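Local coordinates for protein adenine phosphoribosyltransferase (Leishmania donovani, PDB 1QB7) that probably makes AMP and diphosphate from adenine and 5-phospho-alpha-D-ribose 1-diphosphate in the purine salvage pathway, at residues D104-L109 against V127-Y132; I111-Y116 against G157-E162. All blocks are in the same frame, centred on the assembly; numbering follows the deposited sequence. Where two conformers were deposited one is given.

Contact 1: residues D104-L109 against V127-Y132; sequences DKNAGL and VMTIRY
Leu109 and Tyr132 meet through their backbones, and Asn106 and Thr129 through their side chains, in a mostly buried polar contact between the loop after strand 97-100 and strand 129-131, at the dimer interface. Tyr132 N donates to Leu109 O over 2.6 Å in a nearly straight bond (164° at the hydrogen). Next to it the two CB atoms, Leu109 CB and Tyr132 CB, lie 4.1 Å apart. Strands 110-112 and 129-131 pair as a two-stranded antiparallel hairpin, the kind of long excursion that carries the flexible loop of type I phosphoribosyltransferases, and the loop 104-109 leads into its first strand; the Leu109–Tyr132 bond continues the antiparallel pairing one step back from the start of strand 110-112, beyond the Ile111–Ile130 pair. Asn106 ND2 reaches Thr129 OG1 at 3.2 Å, with the hydroxyl tilted 19° from the amide plane. That hydroxyl is also bonded to Arg101 O, its stronger partner. Arg131 CG, anti to the backbone N, lies 3.3 Å from Leu109 O and 3.4 Å from Ala107 O. A water at the guanidinium edge, in its plane, accepts from Arg131 NH1 at 2.9 Å and donates to Ala107 O at 3.0 Å, while NH2 forms a salt bridge with Glu49 of the second subunit.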
loop_
_atom_site.group_PDB
_atom_site.type_symbol
_atom_site.label_atom_id
_atom_site.label_comp_id
_atom_site.label_asym_id
_atom_site.label_seq_id
_atom_site.Cartn_x
_atom_site.Cartn_y
_atom_site.Cartn_z
ATOM N N ASP A 104 1.528 10.434 -12.024
ATOM C CA ASP A 104 2.080 9.365 -12.852
ATOM C C ASP A 104 1.866 7.941 -12.327
ATOM O O ASP A 104 2.413 6.980 -12.881
ATOM C CB ASP A 104 3.563 9.622 -13.162
ATOM C CG ASP A 104 4.455 9.574 -11.925
ATOM O OD1 ASP A 104 3.966 9.306 -10.805
ATOM O OD2 ASP A 104 5.674 9.800 -12.085
ATOM N N LYS A 105 1.068 7.817 -11.268
ATOM C CA LYS A 105 0.746 6.521 -10.673
ATOM C C LYS A 105 -0.764 6.279 -10.634
ATOM O O LYS A 105 -1.202 5.145 -10.446
ATOM C CB LYS A 105 1.303 6.416 -9.246
ATOM C CG LYS A 105 2.810 6.366 -9.147
ATOM C CD LYS A 105 3.368 5.164 -9.880
ATOM C CE LYS A 105 4.887 5.216 -9.937
ATOM N NZ LYS A 105 5.475 5.274 -8.569
ATOM N N ASN A 106 -1.549 7.341 -10.824
ATOM C CA ASN A 106 -3.013 7.265 -10.781
ATOM C C ASN A 106 -3.710 7.224 -12.151
ATOM O O ASN A 106 -3.260 7.864 -13.105
ATOM C CB ASN A 106 -3.573 8.436 -9.955
ATOM C CG ASN A 106 -4.040 8.016 -8.572
ATOM O OD1 ASN A 106 -4.071 6.829 -8.251
ATOM N ND2 ASN A 106 -4.416 8.992 -7.748
ATOM N N ALA A 107 -4.841 6.514 -12.213
ATOM C CA ALA A 107 -5.633 6.373 -13.440
ATOM C C ALA A 107 -6.916 7.224 -13.447
ATOM O O ALA A 107 -7.456 7.568 -12.390
ATOM C CB ALA A 107 -5.976 4.898 -13.673
ATOM N N GLY A 108 -7.398 7.536 -14.652
ATOM C CA GLY A 108 -8.603 8.335 -14.830
ATOM C C GLY A 108 -8.349 9.837 -14.845
ATOM O O GLY A 108 -7.198 10.280 -14.926
ATOM N N LEU A 109 -9.423 10.625 -14.859
ATOM C CA LEU A 109 -9.281 12.073 -14.804
ATOM C C LEU A 109 -8.902 12.336 -13.358
ATOM O O LEU A 109 -9.560 11.843 -12.446
ATOM C CB LEU A 109 -10.601 12.775 -15.108
ATOM C CG LEU A 109 -11.139 12.653 -16.522
ATOM C CD1 LEU A 109 -12.389 13.507 -16.634
ATOM C CD2 LEU A 109 -10.081 13.105 -17.508
ATOM N N VAL A 127 3.188 17.081 -5.453
ATOM C CA VAL A 127 1.867 17.327 -5.997
ATOM C C VAL A 127 1.212 15.944 -5.978
ATOM O O VAL A 127 1.725 15.005 -6.588
ATOM C CB VAL A 127 1.940 17.859 -7.443
ATOM C CG1 VAL A 127 0.539 17.995 -8.034
ATOM C CG2 VAL A 127 2.663 19.196 -7.464
ATOM N N MET A 128 0.128 15.806 -5.216
ATOM C CA MET A 128 -0.584 14.535 -5.107
ATOM C C MET A 128 -1.955 14.617 -5.768
ATOM O O MET A 128 -2.495 15.706 -5.958
ATOM C CB MET A 128 -0.702 14.128 -3.639
ATOM C CG MET A 128 0.646 13.906 -2.951
ATOM S SD MET A 128 1.565 12.497 -3.616
ATOM C CE MET A 128 0.715 11.157 -2.818
ATOM N N THR A 129 -2.517 13.460 -6.122
ATOM C CA THR A 129 -3.813 13.412 -6.796
ATOM C C THR A 129 -4.754 12.308 -6.315
ATOM O O THR A 129 -4.372 11.405 -5.571
ATOM C CB THR A 129 -3.647 13.159 -8.327
ATOM O OG1 THR A 129 -3.216 11.807 -8.547
ATOM C CG2 THR A 129 -2.632 14.107 -8.945
ATOM N N ILE A 130 -5.998 12.424 -6.760
ATOM C CA ILE A 130 -7.051 11.439 -6.527
ATOM C C ILE A 130 -7.850 11.517 -7.826
ATOM O O ILE A 130 -7.819 12.541 -8.517
ATOM C CB ILE A 130 -8.017 11.760 -5.334
ATOM C CG1 ILE A 130 -8.735 13.092 -5.549
ATOM C CG2 ILE A 130 -7.289 11.672 -3.993
ATOM C CD1 ILE A 130 -9.841 13.339 -4.557
ATOM N N ARG A 131 -8.521 10.432 -8.187
ATOM C CA ARG A 131 -9.315 10.437 -9.401
ATOM C C ARG A 131 -10.533 11.329 -9.180
ATOM O O ARG A 131 -11.156 11.302 -8.120
ATOM C CB ARG A 131 -9.763 9.019 -9.770
ATOM C CG ARG A 131 -10.382 8.910 -11.166
ATOM C CD ARG A 131 -11.036 7.555 -11.418
ATOM N NE ARG A 131 -12.213 7.358 -10.576
ATOM C CZ ARG A 131 -12.219 6.699 -9.420
ATOM N NH1 ARG A 131 -11.107 6.135 -8.951
ATOM N NH2 ARG A 131 -13.347 6.593 -8.729
ATOM N N TYR A 132 -10.826 12.159 -10.168
ATOM C CA TYR A 132 -11.964 13.062 -10.119
ATOM C C TYR A 132 -13.234 12.241 -9.912
ATOM O O TYR A 132 -13.509 11.328 -10.681
ATOM C CB TYR A 132 -12.051 13.819 -11.448
ATOM C CG TYR A 132 -13.157 14.837 -11.526
ATOM C CD1 TYR A 132 -14.435 14.477 -11.951
ATOM C CD2 TYR A 132 -12.922 16.169 -11.196
ATOM C CE1 TYR A 132 -15.451 15.421 -12.047
ATOM C CE2 TYR A 132 -13.927 17.121 -11.290
ATOM C CZ TYR A 132 -15.189 16.745 -11.716
ATOM O OH TYR A 132 -16.181 17.696 -11.832
HETATM O O HOH W 1 -8.511 5.941 -10.148
#

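Contact 2: residues I111-Y116 against G157-E162; sequences IRSEPY and GLQLVE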
loop_
_atom_site.group_PDB
_atom_site.type_symbol
_atom_site.label_atom_id
_atom_site.label_comp_id
_atom_site.label_asym_id
_atom_site.label_seq_id
_atom_site.Cartn_x
_atom_site.Cartn_y
_atom_site.Cartn_z
ATOM N N ILE A 111 -7.462 15.008 -10.033
ATOM C CA ILE A 111 -7.491 16.326 -9.411
ATOM C C ILE A 111 -6.138 16.385 -8.706
ATOM O O ILE A 111 -5.805 15.466 -7.962
ATOM C CB ILE A 111 -8.590 16.451 -8.318
ATOM C CG1 ILE A 111 -9.967 16.107 -8.890
ATOM C CG2 ILE A 111 -8.585 17.873 -7.729
ATOM C CD1 ILE A 111 -11.083 16.137 -7.862
ATOM N N ARG A 112 -5.344 17.424 -8.961
ATOM C CA ARG A 112 -4.036 17.543 -8.312
ATOM C C ARG A 112 -4.029 18.592 -7.205
ATOM O O ARG A 112 -4.744 19.593 -7.283
ATOM C CB ARG A 112 -2.933 17.852 -9.330
ATOM C CG ARG A 112 -2.998 19.243 -9.937
ATOM C CD ARG A 112 -1.730 19.558 -10.717
ATOM N NE ARG A 112 -1.743 20.911 -11.271
ATOM C CZ ARG A 112 -2.141 21.209 -12.501
ATOM N NH1 ARG A 112 -2.551 20.245 -13.320
ATOM N NH2 ARG A 112 -2.124 22.466 -12.919
ATOM N N SER A 113 -3.217 18.353 -6.177
ATOM C CA SER A 113 -3.102 19.273 -5.050
ATOM C C SER A 113 -2.224 20.477 -5.401
ATOM O O SER A 113 -1.533 20.481 -6.418
ATOM C CB SER A 113 -2.550 18.553 -3.816
ATOM O OG SER A 113 -1.220 18.113 -4.024
ATOM N N GLU A 114 -2.246 21.489 -4.541
ATOM C CA GLU A 114 -1.478 22.708 -4.762
ATOM C C GLU A 114 -0.620 22.977 -3.541
ATOM O O GLU A 114 -0.969 23.800 -2.693
ATOM C CB GLU A 114 -2.437 23.872 -5.007
ATOM C CG GLU A 114 -3.338 23.652 -6.212
ATOM C CD GLU A 114 -4.360 24.753 -6.420
ATOM O OE1 GLU A 114 -4.452 25.670 -5.574
ATOM O OE2 GLU A 114 -5.081 24.693 -7.440
ATOM N N PRO A 115 0.525 22.277 -3.432
ATOM C CA PRO A 115 1.419 22.461 -2.287
ATOM C C PRO A 115 2.019 23.863 -2.199
ATOM O O PRO A 115 2.140 24.565 -3.206
ATOM C CB PRO A 115 2.488 21.392 -2.519
ATOM C CG PRO A 115 2.518 21.239 -4.007
ATOM C CD PRO A 115 1.067 21.280 -4.378
ATOM N N TYR A 116 2.355 24.279 -0.980
ATOM C CA TYR A 116 2.969 25.588 -0.758
ATOM C C TYR A 116 4.411 25.540 -1.255
ATOM O O TYR A 116 4.973 24.456 -1.432
ATOM C CB TYR A 116 2.982 25.934 0.733
ATOM C CG TYR A 116 1.628 26.147 1.366
ATOM C CD1 TYR A 116 0.505 26.475 0.601
ATOM C CD2 TYR A 116 1.476 26.051 2.749
ATOM C CE1 TYR A 116 -0.736 26.704 1.203
ATOM C CE2 TYR A 116 0.249 26.276 3.356
ATOM C CZ TYR A 116 -0.852 26.603 2.581
ATOM O OH TYR A 116 -2.056 26.831 3.206
ATOM N N GLY A 157 -4.006 16.138 1.083
ATOM C CA GLY A 157 -5.224 15.391 1.335
ATOM C C GLY A 157 -6.383 16.320 1.628
ATOM O O GLY A 157 -7.463 16.149 1.078
ATOM N N LEU A 158 -6.148 17.317 2.478
ATOM C CA LEU A 158 -7.177 18.290 2.840
ATOM C C LEU A 158 -7.651 19.062 1.611
ATOM O O LEU A 158 -8.844 19.234 1.402
ATOM C CB LEU A 158 -6.642 19.266 3.896
ATOM C CG LEU A 158 -6.062 18.639 5.171
ATOM C CD1 LEU A 158 -5.486 19.716 6.081
ATOM C CD2 LEU A 158 -7.125 17.840 5.891
ATOM N N GLN A 159 -6.711 19.500 0.780
ATOM C CA GLN A 159 -7.048 20.247 -0.426
ATOM C C GLN A 159 -7.906 19.422 -1.379
ATOM O O GLN A 159 -8.901 19.909 -1.908
ATOM C CB GLN A 159 -5.775 20.698 -1.145
ATOM C CG GLN A 159 -4.949 21.712 -0.370
ATOM C CD GLN A 159 -3.635 22.045 -1.053
ATOM O OE1 GLN A 159 -3.100 21.250 -1.829
ATOM N NE2 GLN A 159 -3.095 23.220 -0.747
ATOM N N LEU A 160 -7.506 18.170 -1.590
ATOM C CA LEU A 160 -8.219 17.274 -2.492
ATOM C C LEU A 160 -9.640 16.979 -2.020
ATOM O O LEU A 160 -10.569 16.950 -2.827
ATOM C CB LEU A 160 -7.417 15.985 -2.701
ATOM C CG LEU A 160 -6.095 16.158 -3.464
ATOM C CD1 LEU A 160 -5.246 14.905 -3.347
ATOM C CD2 LEU A 160 -6.362 16.516 -4.928
ATOM N N VAL A 161 -9.813 16.788 -0.715
ATOM C CA VAL A 161 -11.136 16.522 -0.151
ATOM C C VAL A 161 -12.020 17.775 -0.257
ATOM O O VAL A 161 -13.178 17.686 -0.655
ATOM C CB VAL A 161 -11.045 16.032 1.320
ATOM C CG1 VAL A 161 -12.438 15.881 1.913
ATOM C CG2 VAL A 161 -10.312 14.700 1.389
ATOM N N GLU A 162 -11.464 18.944 0.060
ATOM C CA GLU A 162 -12.221 20.196 -0.033
ATOM C C GLU A 162 -12.649 20.458 -1.477
ATOM O O GLU A 162 -13.800 20.795 -1.731
ATOM C CB GLU A 162 -11.407 21.396 0.486
ATOM C CG GLU A 162 -11.950 22.766 0.109
ATOM C CD GLU A 162 -11.071 23.899 0.601
ATOM O OE1 GLU A 162 -9.827 23.767 0.559
ATOM O OE2 GLU A 162 -11.633 24.928 1.028
#
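Gln159 spends both ends of its carboxamide on the backbone of Glu114, joining the helix 152-163 to the chain just beyond strand 110-112. Its OE1 accepts from Glu114 N at 2.9 Å, and its NE2 donates to Glu114 O, also at 2.9 Å. The two bonds together fix the rotation of the amide. Glu114 O lies close to the amide plane of Gln159, yet NE2 stands well above the carbonyl plane of Glu114, 55° out of it. An extended chain beyond CG brings the amide across, and Ser113 CB packs against OE1 at 3.4 Å. The helix is the one that follows the phosphoribosyl-binding loop of the type I phosphoribosyltransferase fold, so the bidentate grip ties the hairpin arm to that element. Ser113 OG, between the backbone N and the carbonyl carbon (chi1 65°), is satisfied by Ser156 OG of the same helix and by Met128 N. Glu114 OE2 accepts from Gly228 N of the second subunit. Leu160 supplies the apolar contact, CD2 lying 3.8 Å from Ile111 CG2 as the two side chains pass alongside with opposite headings; the same methyl also lies 3.3 Å from the carbonyl oxygen Ile111 O.

Contacts 1 and 2, with centres 11 Å apart, share the hairpin of strands 110-112 and 129-131. Probable backbone hydrogen bonds join them, from Ile111 N to Ile130 O at 2.9 Å and from Ser113 N to Met128 O at 2.8 Å. Contact 1 joins strand 129-131 to the loop that leads into strand 110-112, whereas contact 2 fixes the hairpin on helix 152-163, where Ile130 also touches Leu160. That helix carries Thr153, a ligand of the bound magnesium ion; the Ser113 side chain is about 8 Å from that of Thr153 and about 11 Å from the metal. Both contacts also touch the second subunit, one of whose strands pairs in parallel with Ile111 and Arg112.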